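Local coordinates for protein AA10A (Thermobifida fusca, PDB 5UIZ) that probably cleaves cellulose or related polysaccharides by copper-dependent oxidation, as a lytic polysaccharide monooxygenase of family AA10, at residues N42-T45 / R46-C50; G109-G113 / G114-S118; P180-Q183 / N184-F187. All blocks are in the same frame, centred on the assembly; numbering follows the deposited sequence.

Contact 1. Residues N42-T45 / R46-C50; sequences NPAT and RNYGC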
loop_
_atom_site.group_PDB
_atom_site.type_symbol
_atom_site.label_atom_id
_atom_site.label_comp_id
_atom_site.label_asym_id
_atom_site.label_seq_id
_atom_site.Cartn_x
_atom_site.Cartn_y
_atom_site.Cartn_z
ATOM N N ASN A 42 3.805 2.532 -8.876
ATOM C CA ASN A 42 2.819 3.535 -9.296
ATOM C C ASN A 42 1.419 2.957 -9.141
ATOM O O ASN A 42 1.143 1.879 -9.645
ATOM C CB ASN A 42 2.983 3.984 -10.765
ATOM C CG ASN A 42 1.826 4.889 -11.236
ATOM O OD1 ASN A 42 0.834 4.418 -11.817
ATOM N ND2 ASN A 42 1.925 6.158 -10.949
ATOM N N PRO A 43 0.536 3.653 -8.413
ATOM C CA PRO A 43 0.768 4.800 -7.531
ATOM C C PRO A 43 1.547 4.296 -6.324
ATOM O O PRO A 43 1.167 3.329 -5.713
ATOM C CB PRO A 43 -0.617 5.268 -7.147
ATOM C CG PRO A 43 -1.473 4.072 -7.281
ATOM C CD PRO A 43 -0.859 3.205 -8.344
ATOM N N ALA A 44 2.655 4.963 -6.047
ATOM C CA ALA A 44 3.595 4.541 -5.033
ATOM C C ALA A 44 2.902 4.276 -3.706
ATOM O O ALA A 44 2.090 5.087 -3.250
ATOM C CB ALA A 44 4.628 5.622 -4.826
ATOM N N THR A 45 3.264 3.169 -3.076
ATOM C CA THR A 45 2.759 2.881 -1.751
ATOM C C THR A 45 3.296 3.895 -0.724
ATOM O O THR A 45 4.195 4.663 -0.983
ATOM C CB THR A 45 3.160 1.458 -1.274
ATOM O OG1 THR A 45 4.567 1.268 -1.419
ATOM C CG2 THR A 45 2.483 0.454 -2.075
ATOM N N ARG A 46 2.752 3.847 0.458
ATOM C CA ARG A 46 3.203 4.691 1.524
ATOM C C ARG A 46 4.685 4.530 1.873
ATOM O O ARG A 46 5.370 5.539 1.956
ATOM C CB ARG A 46 2.325 4.497 2.768
ATOM C CG ARG A 46 0.945 5.080 2.593
ATOM C CD ARG A 46 0.046 4.866 3.806
ATOM N NE ARG A 46 -1.240 5.539 3.566
ATOM C CZ ARG A 46 -2.284 5.549 4.399
ATOM N NH1 ARG A 46 -2.272 4.894 5.557
ATOM N NH2 ARG A 46 -3.352 6.234 4.086
ATOM N N ASN A 47 5.149 3.306 2.110
ATOM C CA ASN A 47 6.504 3.124 2.598
ATOM C C ASN A 47 7.491 3.217 1.424
ATOM O O ASN A 47 8.581 3.703 1.615
ATOM C CB ASN A 47 6.707 1.846 3.493
ATOM C CG ASN A 47 6.375 0.571 2.776
ATOM O OD1 ASN A 47 5.545 0.590 1.890
ATOM N ND2 ASN A 47 6.995 -0.529 3.152
ATOM N N TYR A 48 7.101 2.829 0.213
ATOM C CA TYR A 48 8.003 2.939 -0.915
ATOM C C TYR A 48 8.279 4.404 -1.148
ATOM O O TYR A 48 9.413 4.796 -1.356
ATOM C CB TYR A 48 7.435 2.315 -2.180
ATOM C CG TYR A 48 8.312 2.480 -3.364
ATOM C CD1 TYR A 48 9.502 1.803 -3.415
ATOM C CD2 TYR A 48 7.995 3.328 -4.406
ATOM C CE1 TYR A 48 10.358 1.915 -4.493
ATOM C CE2 TYR A 48 8.875 3.479 -5.505
ATOM C CZ TYR A 48 10.068 2.774 -5.512
ATOM O OH TYR A 48 10.937 2.880 -6.600
ATOM N N GLY A 49 7.223 5.202 -1.073
ATOM C CA GLY A 49 7.318 6.599 -1.343
ATOM C C GLY A 49 8.141 7.307 -0.280
ATOM O O GLY A 49 8.980 8.136 -0.568
ATOM N N CYS A 50 7.866 6.993 0.957
ATOM C CA CYS A 50 8.684 7.495 2.029
ATOM C C CYS A 50 10.169 7.178 1.842
ATOM O O CYS A 50 10.976 8.025 2.119
ATOM C CB CYS A 50 8.212 6.919 3.360
ATOM S SG CYS A 50 6.761 7.794 4.019
#
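T45 meets N47, Y48 and G49 where the loop after strand 38-42 turns into helix 46-54. T45 is the N-cap. Its OG1 is tucked over the backbone, flanked by its own N and C (chi1 52°). This aims the hydroxyl at the first helical turn, where it accepts a weak bond from Y48 N at 3.4 Å. The same OG1 presses on Y48 CB at 3.1 Å, and the two side chains cross at about a right angle. T45 O takes the first helical bond, from G49 N at 3.1 Å (N-H...O 153°). N47 OD1 makes a plain contact with T45 OG1 at 3.5 Å, and N47 ND2 bonds A80 O. T45, N47 and G49 are buried here, and this is the tight part. The A44 side is looser and partly exposed. There A44 CB meets only the edge of the Y48 ring, 4.1 Å from CD2, and Y48 goes on to meet W84 edge-to-face. R46 turns away, to D218, M119 O and W125. T45 OG1 also bonds S39 OG of strand 38-42, serving both helix start and strand. G49 N is satisfied by T45 O, and Y48 N probably in part by the weak cap bond.

Contact 2. Residues G109-G113 / G114-S118; sequences GLTEG and GRYRS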
loop_
_atom_site.group_PDB
_atom_site.type_symbol
_atom_site.label_atom_id
_atom_site.label_comp_id
_atom_site.label_asym_id
_atom_site.label_seq_id
_atom_site.Cartn_x
_atom_site.Cartn_y
_atom_site.Cartn_z
ATOM N N GLY A 109 -1.561 -6.017 9.119
ATOM C CA GLY A 109 -1.969 -6.623 10.384
ATOM C C GLY A 109 -0.791 -6.691 11.326
ATOM O O GLY A 109 -0.561 -7.727 11.943
ATOM N N LEU A 110 -0.030 -5.598 11.384
ATOM C CA LEU A 110 1.183 -5.551 12.206
ATOM C C LEU A 110 2.160 -6.661 11.928
ATOM O O LEU A 110 2.856 -7.116 12.816
ATOM C CB LEU A 110 0.846 -5.491 13.711
ATOM C CG LEU A 110 -0.077 -4.306 14.115
ATOM C CD1 LEU A 110 -0.401 -4.400 15.621
ATOM C CD2 LEU A 110 0.512 -2.939 13.798
ATOM N N THR A 111 2.295 -7.035 10.663
ATOM C CA THR A 111 3.226 -8.096 10.283
ATOM C C THR A 111 4.665 -7.708 10.672
ATOM O O THR A 111 4.965 -6.523 10.867
ATOM C CB THR A 111 3.150 -8.329 8.755
ATOM O OG1 THR A 111 3.770 -9.560 8.397
ATOM C CG2 THR A 111 3.824 -7.194 7.972
ATOM N N GLU A 112 5.541 -8.689 10.708
ATOM C CA GLU A 112 6.925 -8.524 11.129
ATOM C C GLU A 112 7.084 -7.762 12.452
ATOM O O GLU A 112 7.859 -6.809 12.542
ATOM C CB GLU A 112 7.704 -7.836 10.024
ATOM C CG GLU A 112 7.795 -8.632 8.762
ATOM C CD GLU A 112 8.723 -9.873 8.875
ATOM O OE1 GLU A 112 8.833 -10.585 7.851
ATOM O OE2 GLU A 112 9.357 -10.135 9.960
ATOM N N GLY A 113 6.335 -8.163 13.475
ATOM C CA GLY A 113 6.457 -7.524 14.794
ATOM C C GLY A 113 6.103 -6.041 14.827
ATOM O O GLY A 113 6.698 -5.249 15.562
ATOM N N GLY A 114 5.123 -5.648 14.022
ATOM C CA GLY A 114 4.747 -4.243 13.951
ATOM C C GLY A 114 5.685 -3.378 13.164
ATOM O O GLY A 114 5.605 -2.176 13.249
ATOM N N ARG A 115 6.610 -3.958 12.411
ATOM C CA ARG A 115 7.584 -3.117 11.669
ATOM C C ARG A 115 6.929 -1.934 10.849
ATOM O O ARG A 115 7.428 -0.818 10.811
ATOM C CB ARG A 115 8.431 -3.970 10.732
ATOM C CG ARG A 115 9.397 -3.098 9.940
ATOM C CD ARG A 115 10.176 -3.833 8.892
ATOM N NE ARG A 115 10.927 -4.983 9.364
ATOM C CZ ARG A 115 11.135 -6.098 8.629
ATOM N NH1 ARG A 115 10.636 -6.269 7.388
ATOM N NH2 ARG A 115 11.846 -7.079 9.163
ATOM N N TYR A 116 5.813 -2.222 10.201
ATOM C CA TYR A 116 5.150 -1.264 9.332
ATOM C C TYR A 116 3.966 -0.599 9.995
ATOM O O TYR A 116 3.077 -0.073 9.293
ATOM C CB TYR A 116 4.700 -1.971 8.074
ATOM C CG TYR A 116 5.854 -2.692 7.399
ATOM C CD1 TYR A 116 6.745 -2.000 6.570
ATOM C CD2 TYR A 116 6.025 -4.060 7.548
ATOM C CE1 TYR A 116 7.773 -2.671 5.910
ATOM C CE2 TYR A 116 7.091 -4.718 6.940
ATOM C CZ TYR A 116 7.963 -4.008 6.118
ATOM O OH TYR A 116 9.016 -4.671 5.478
ATOM N N ARG A 117 3.932 -0.571 11.321
ATOM C CA ARG A 117 2.720 -0.042 12.014
ATOM C C ARG A 117 2.460 1.451 11.746
ATOM O O ARG A 117 1.325 1.923 11.802
ATOM C CB ARG A 117 2.772 -0.349 13.501
ATOM C CG ARG A 117 3.733 0.532 14.243
ATOM C CD ARG A 117 4.023 0.089 15.657
ATOM N NE ARG A 117 4.976 1.049 16.265
ATOM C CZ ARG A 117 5.765 0.817 17.324
ATOM N NH1 ARG A 117 5.762 -0.366 17.930
ATOM N NH2 ARG A 117 6.573 1.774 17.786
ATOM N N SER A 118 3.513 2.208 11.438
ATOM C CA SER A 118 3.343 3.638 11.120
ATOM C C SER A 118 2.546 3.916 9.791
ATOM O O SER A 118 2.058 5.006 9.570
ATOM C CB SER A 118 4.741 4.332 11.095
ATOM O OG SER A 118 5.512 3.741 10.069
HETATM O O HOH W 1 3.620 -4.232 10.409
HETATM O O HOH W 2 9.343 -8.793 5.852
HETATM O O HOH W 3 6.068 -2.802 17.179
#
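A short left-handed helical turn through E112-G114 runs into a type I beta turn from G114 to R117. All three have positive phi, and two are glycines. G114 N bonds L110 O at 3.0 Å, and R115 N bonds E112 O at 3.1 Å. Both donors lie above their acceptors' carbonyl planes. Water 1 joins T111 O to Y116 N. The E112 side chain is about 7 Å from that of the copper ligand H37. E112 and R115 run alongside each other in the same direction. The R115 chain bends at chi3 (-55°), putting E112 CB over the centre of one guanidinium face. Carboxylate and guanidinium are nearly parallel, 10° apart, but E112 OE2 stays 4.0 Å from R115 NH2, an attraction of charges without a bond. Water 2 bridges E112 OE1 and, weakly, R115 NH1. R115 NH1 donates in its own plane to Y116 OH at 3.0 Å, while R115 CD rests on a face of the Y116 ring. Y116 OH also bonds N83 O. T111 OG1 bonds Y88 O, and T111 CG2 touches Y116 CD2 at 3.9 Å. R117 sends its guanidinium to D76, and its CB packs 3.5 Å from L110 CD2.

Contact 3. Residues P180-Q183 / N184-F187; sequences PPAQ and NIQF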
loop_
_atom_site.group_PDB
_atom_site.type_symbol
_atom_site.label_atom_id
_atom_site.label_comp_id
_atom_site.label_asym_id
_atom_site.label_seq_id
_atom_site.Cartn_x
_atom_site.Cartn_y
_atom_site.Cartn_z
ATOM N N PRO A 180 2.454 -14.756 -14.793
ATOM C CA PRO A 180 3.700 -15.496 -14.634
ATOM C C PRO A 180 4.785 -14.649 -13.982
ATOM O O PRO A 180 4.685 -13.408 -13.955
ATOM C CB PRO A 180 4.110 -15.866 -16.069
ATOM C CG PRO A 180 3.210 -15.084 -16.982
ATOM C CD PRO A 180 2.062 -14.523 -16.189
ATOM N N PRO A 181 5.824 -15.314 -13.457
ATOM C CA PRO A 181 6.986 -14.672 -12.905
ATOM C C PRO A 181 7.529 -13.596 -13.831
ATOM O O PRO A 181 7.675 -13.826 -15.019
ATOM C CB PRO A 181 7.987 -15.820 -12.787
ATOM C CG PRO A 181 7.169 -17.036 -12.733
ATOM C CD PRO A 181 5.979 -16.772 -13.539
ATOM N N ALA A 182 7.755 -12.419 -13.281
ATOM C CA ALA A 182 8.200 -11.246 -14.006
ATOM C C ALA A 182 8.594 -10.219 -12.956
ATOM O O ALA A 182 8.007 -10.191 -11.851
ATOM C CB ALA A 182 7.099 -10.690 -14.832
ATOM N N GLN A 183 9.566 -9.379 -13.267
ATOM C CA GLN A 183 9.941 -8.346 -12.316
ATOM C C GLN A 183 8.994 -7.166 -12.317
ATOM O O GLN A 183 8.835 -6.501 -11.287
ATOM C CB GLN A 183 11.414 -7.924 -12.485
ATOM C CG GLN A 183 12.321 -9.074 -12.081
ATOM C CD GLN A 183 13.805 -8.730 -12.117
ATOM O OE1 GLN A 183 14.315 -8.285 -13.139
ATOM N NE2 GLN A 183 14.509 -8.992 -11.009
ATOM N N ASN A 184 8.369 -6.905 -13.453
ATOM C CA ASN A 184 7.404 -5.858 -13.581
ATOM C C ASN A 184 6.070 -6.405 -14.031
ATOM O O ASN A 184 5.978 -7.123 -15.021
ATOM C CB ASN A 184 7.891 -4.815 -14.569
ATOM C CG ASN A 184 9.131 -4.108 -14.081
ATOM O OD1 ASN A 184 9.068 -3.086 -13.335
ATOM N ND2 ASN A 184 10.264 -4.709 -14.403
ATOM N N ILE A 185 5.023 -6.060 -13.298
ATOM C CA ILE A 185 3.653 -6.472 -13.610
ATOM C C ILE A 185 2.844 -5.219 -13.585
ATOM O O ILE A 185 3.001 -4.380 -12.679
ATOM C CB ILE A 185 3.116 -7.447 -12.592
ATOM C CG1 ILE A 185 3.880 -8.790 -12.699
ATOM C CG2 ILE A 185 1.632 -7.694 -12.825
ATOM C CD1 ILE A 185 3.543 -9.858 -11.647
ATOM N N GLN A 186 2.026 -5.040 -14.605
ATOM C CA GLN A 186 1.106 -3.916 -14.607
ATOM C C GLN A 186 -0.212 -4.227 -15.247
ATOM O O GLN A 186 -0.276 -5.075 -16.110
ATOM C CB GLN A 186 1.733 -2.706 -15.266
ATOM C CG GLN A 186 1.956 -2.846 -16.754
ATOM C CD GLN A 186 2.502 -1.583 -17.336
ATOM O OE1 GLN A 186 3.285 -0.921 -16.682
ATOM N NE2 GLN A 186 2.110 -1.245 -18.584
ATOM N N PHE A 187 -1.243 -3.538 -14.779
ATOM C CA PHE A 187 -2.632 -3.716 -15.235
ATOM C C PHE A 187 -3.433 -2.462 -14.866
ATOM O O PHE A 187 -3.079 -1.752 -13.943
ATOM C CB PHE A 187 -3.275 -4.955 -14.623
ATOM C CG PHE A 187 -3.226 -4.997 -13.118
ATOM C CD1 PHE A 187 -4.253 -4.457 -12.368
ATOM C CD2 PHE A 187 -2.169 -5.585 -12.463
ATOM C CE1 PHE A 187 -4.210 -4.499 -10.985
ATOM C CE2 PHE A 187 -2.108 -5.605 -11.100
ATOM C CZ PHE A 187 -3.141 -5.043 -10.358
#
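Q183 and N184 meet where the loop after strand 170-175 enters strand 184-190. No hydrogen bond joins 180-183 to 184-187. N184 and the end of I185 fold back toward the loop, and A182 points forward to meet I185. N184 is the clearest case. Its CB lies 3.4 Å from Q183 C, the usual spacing of neighbours. CG stands beside the backbone N (chi1 -65°), which swings the amide back over the peptide it follows. CG is thus 3.5 Å from Q183 C. At the tip the two branches part. ND2 stays over the preceding residue, 3.5 Å from Q183 C and 3.9 Å from Q183 CB. OD1 accepts a hydrogen bond from H137 NE2, in strand 133-140. That bond helps to set which way the amide is turned.

The apolar part is loose: A182 CB lies 4.3 Å from I185 CG1. I185 carries its end back toward the loop, where CD1 comes to 4.4 Å from P180 O. I185 is buried and also touches Y179 and F149. Q183 leads its end away from the strand, and NE2 bonds Q141 O.

The residues alternate along the strand. N184 and Q186 are exposed, while I185 and F187 are buried. F187 meets F149 and V151 of strand 146-154, in the other sheet. Backbone bonds pair Q183 with D140, I185 with L138 and F187 with I136. The I185 side chain is about 8 Å from that of the copper ligand H144. The arrangement is that of a loop entering an outermost antiparallel strand of a beta sandwich, the immunoglobulin-like core known in lytic polysaccharide monooxygenases.

Overall arrangement
The chain starts at the copper ligand H37 and runs through strand 38-42. Contact 1 turns it into helix 46-54. Contact 2 follows later, in the long, mostly helix-and-loop region between strands 38-42 and 128-130. It touches contact 1 through N47 ND2 and Y116 CE1, 3.6 Å apart. Contact 3 comes after strand 170-175 and opens strand 184-190. Contacts 1 and 2 close local turns, while contact 3 only leads a loop into its strand. They lie in series, without nesting or crossing. Strand 133-140 joins contacts 1 and 3, which do not touch: H137 pairs with N42 through the backbone and bonds N184 by its side chain. Contacts 2 and 3 stay about 17 Å apart between nearest atoms.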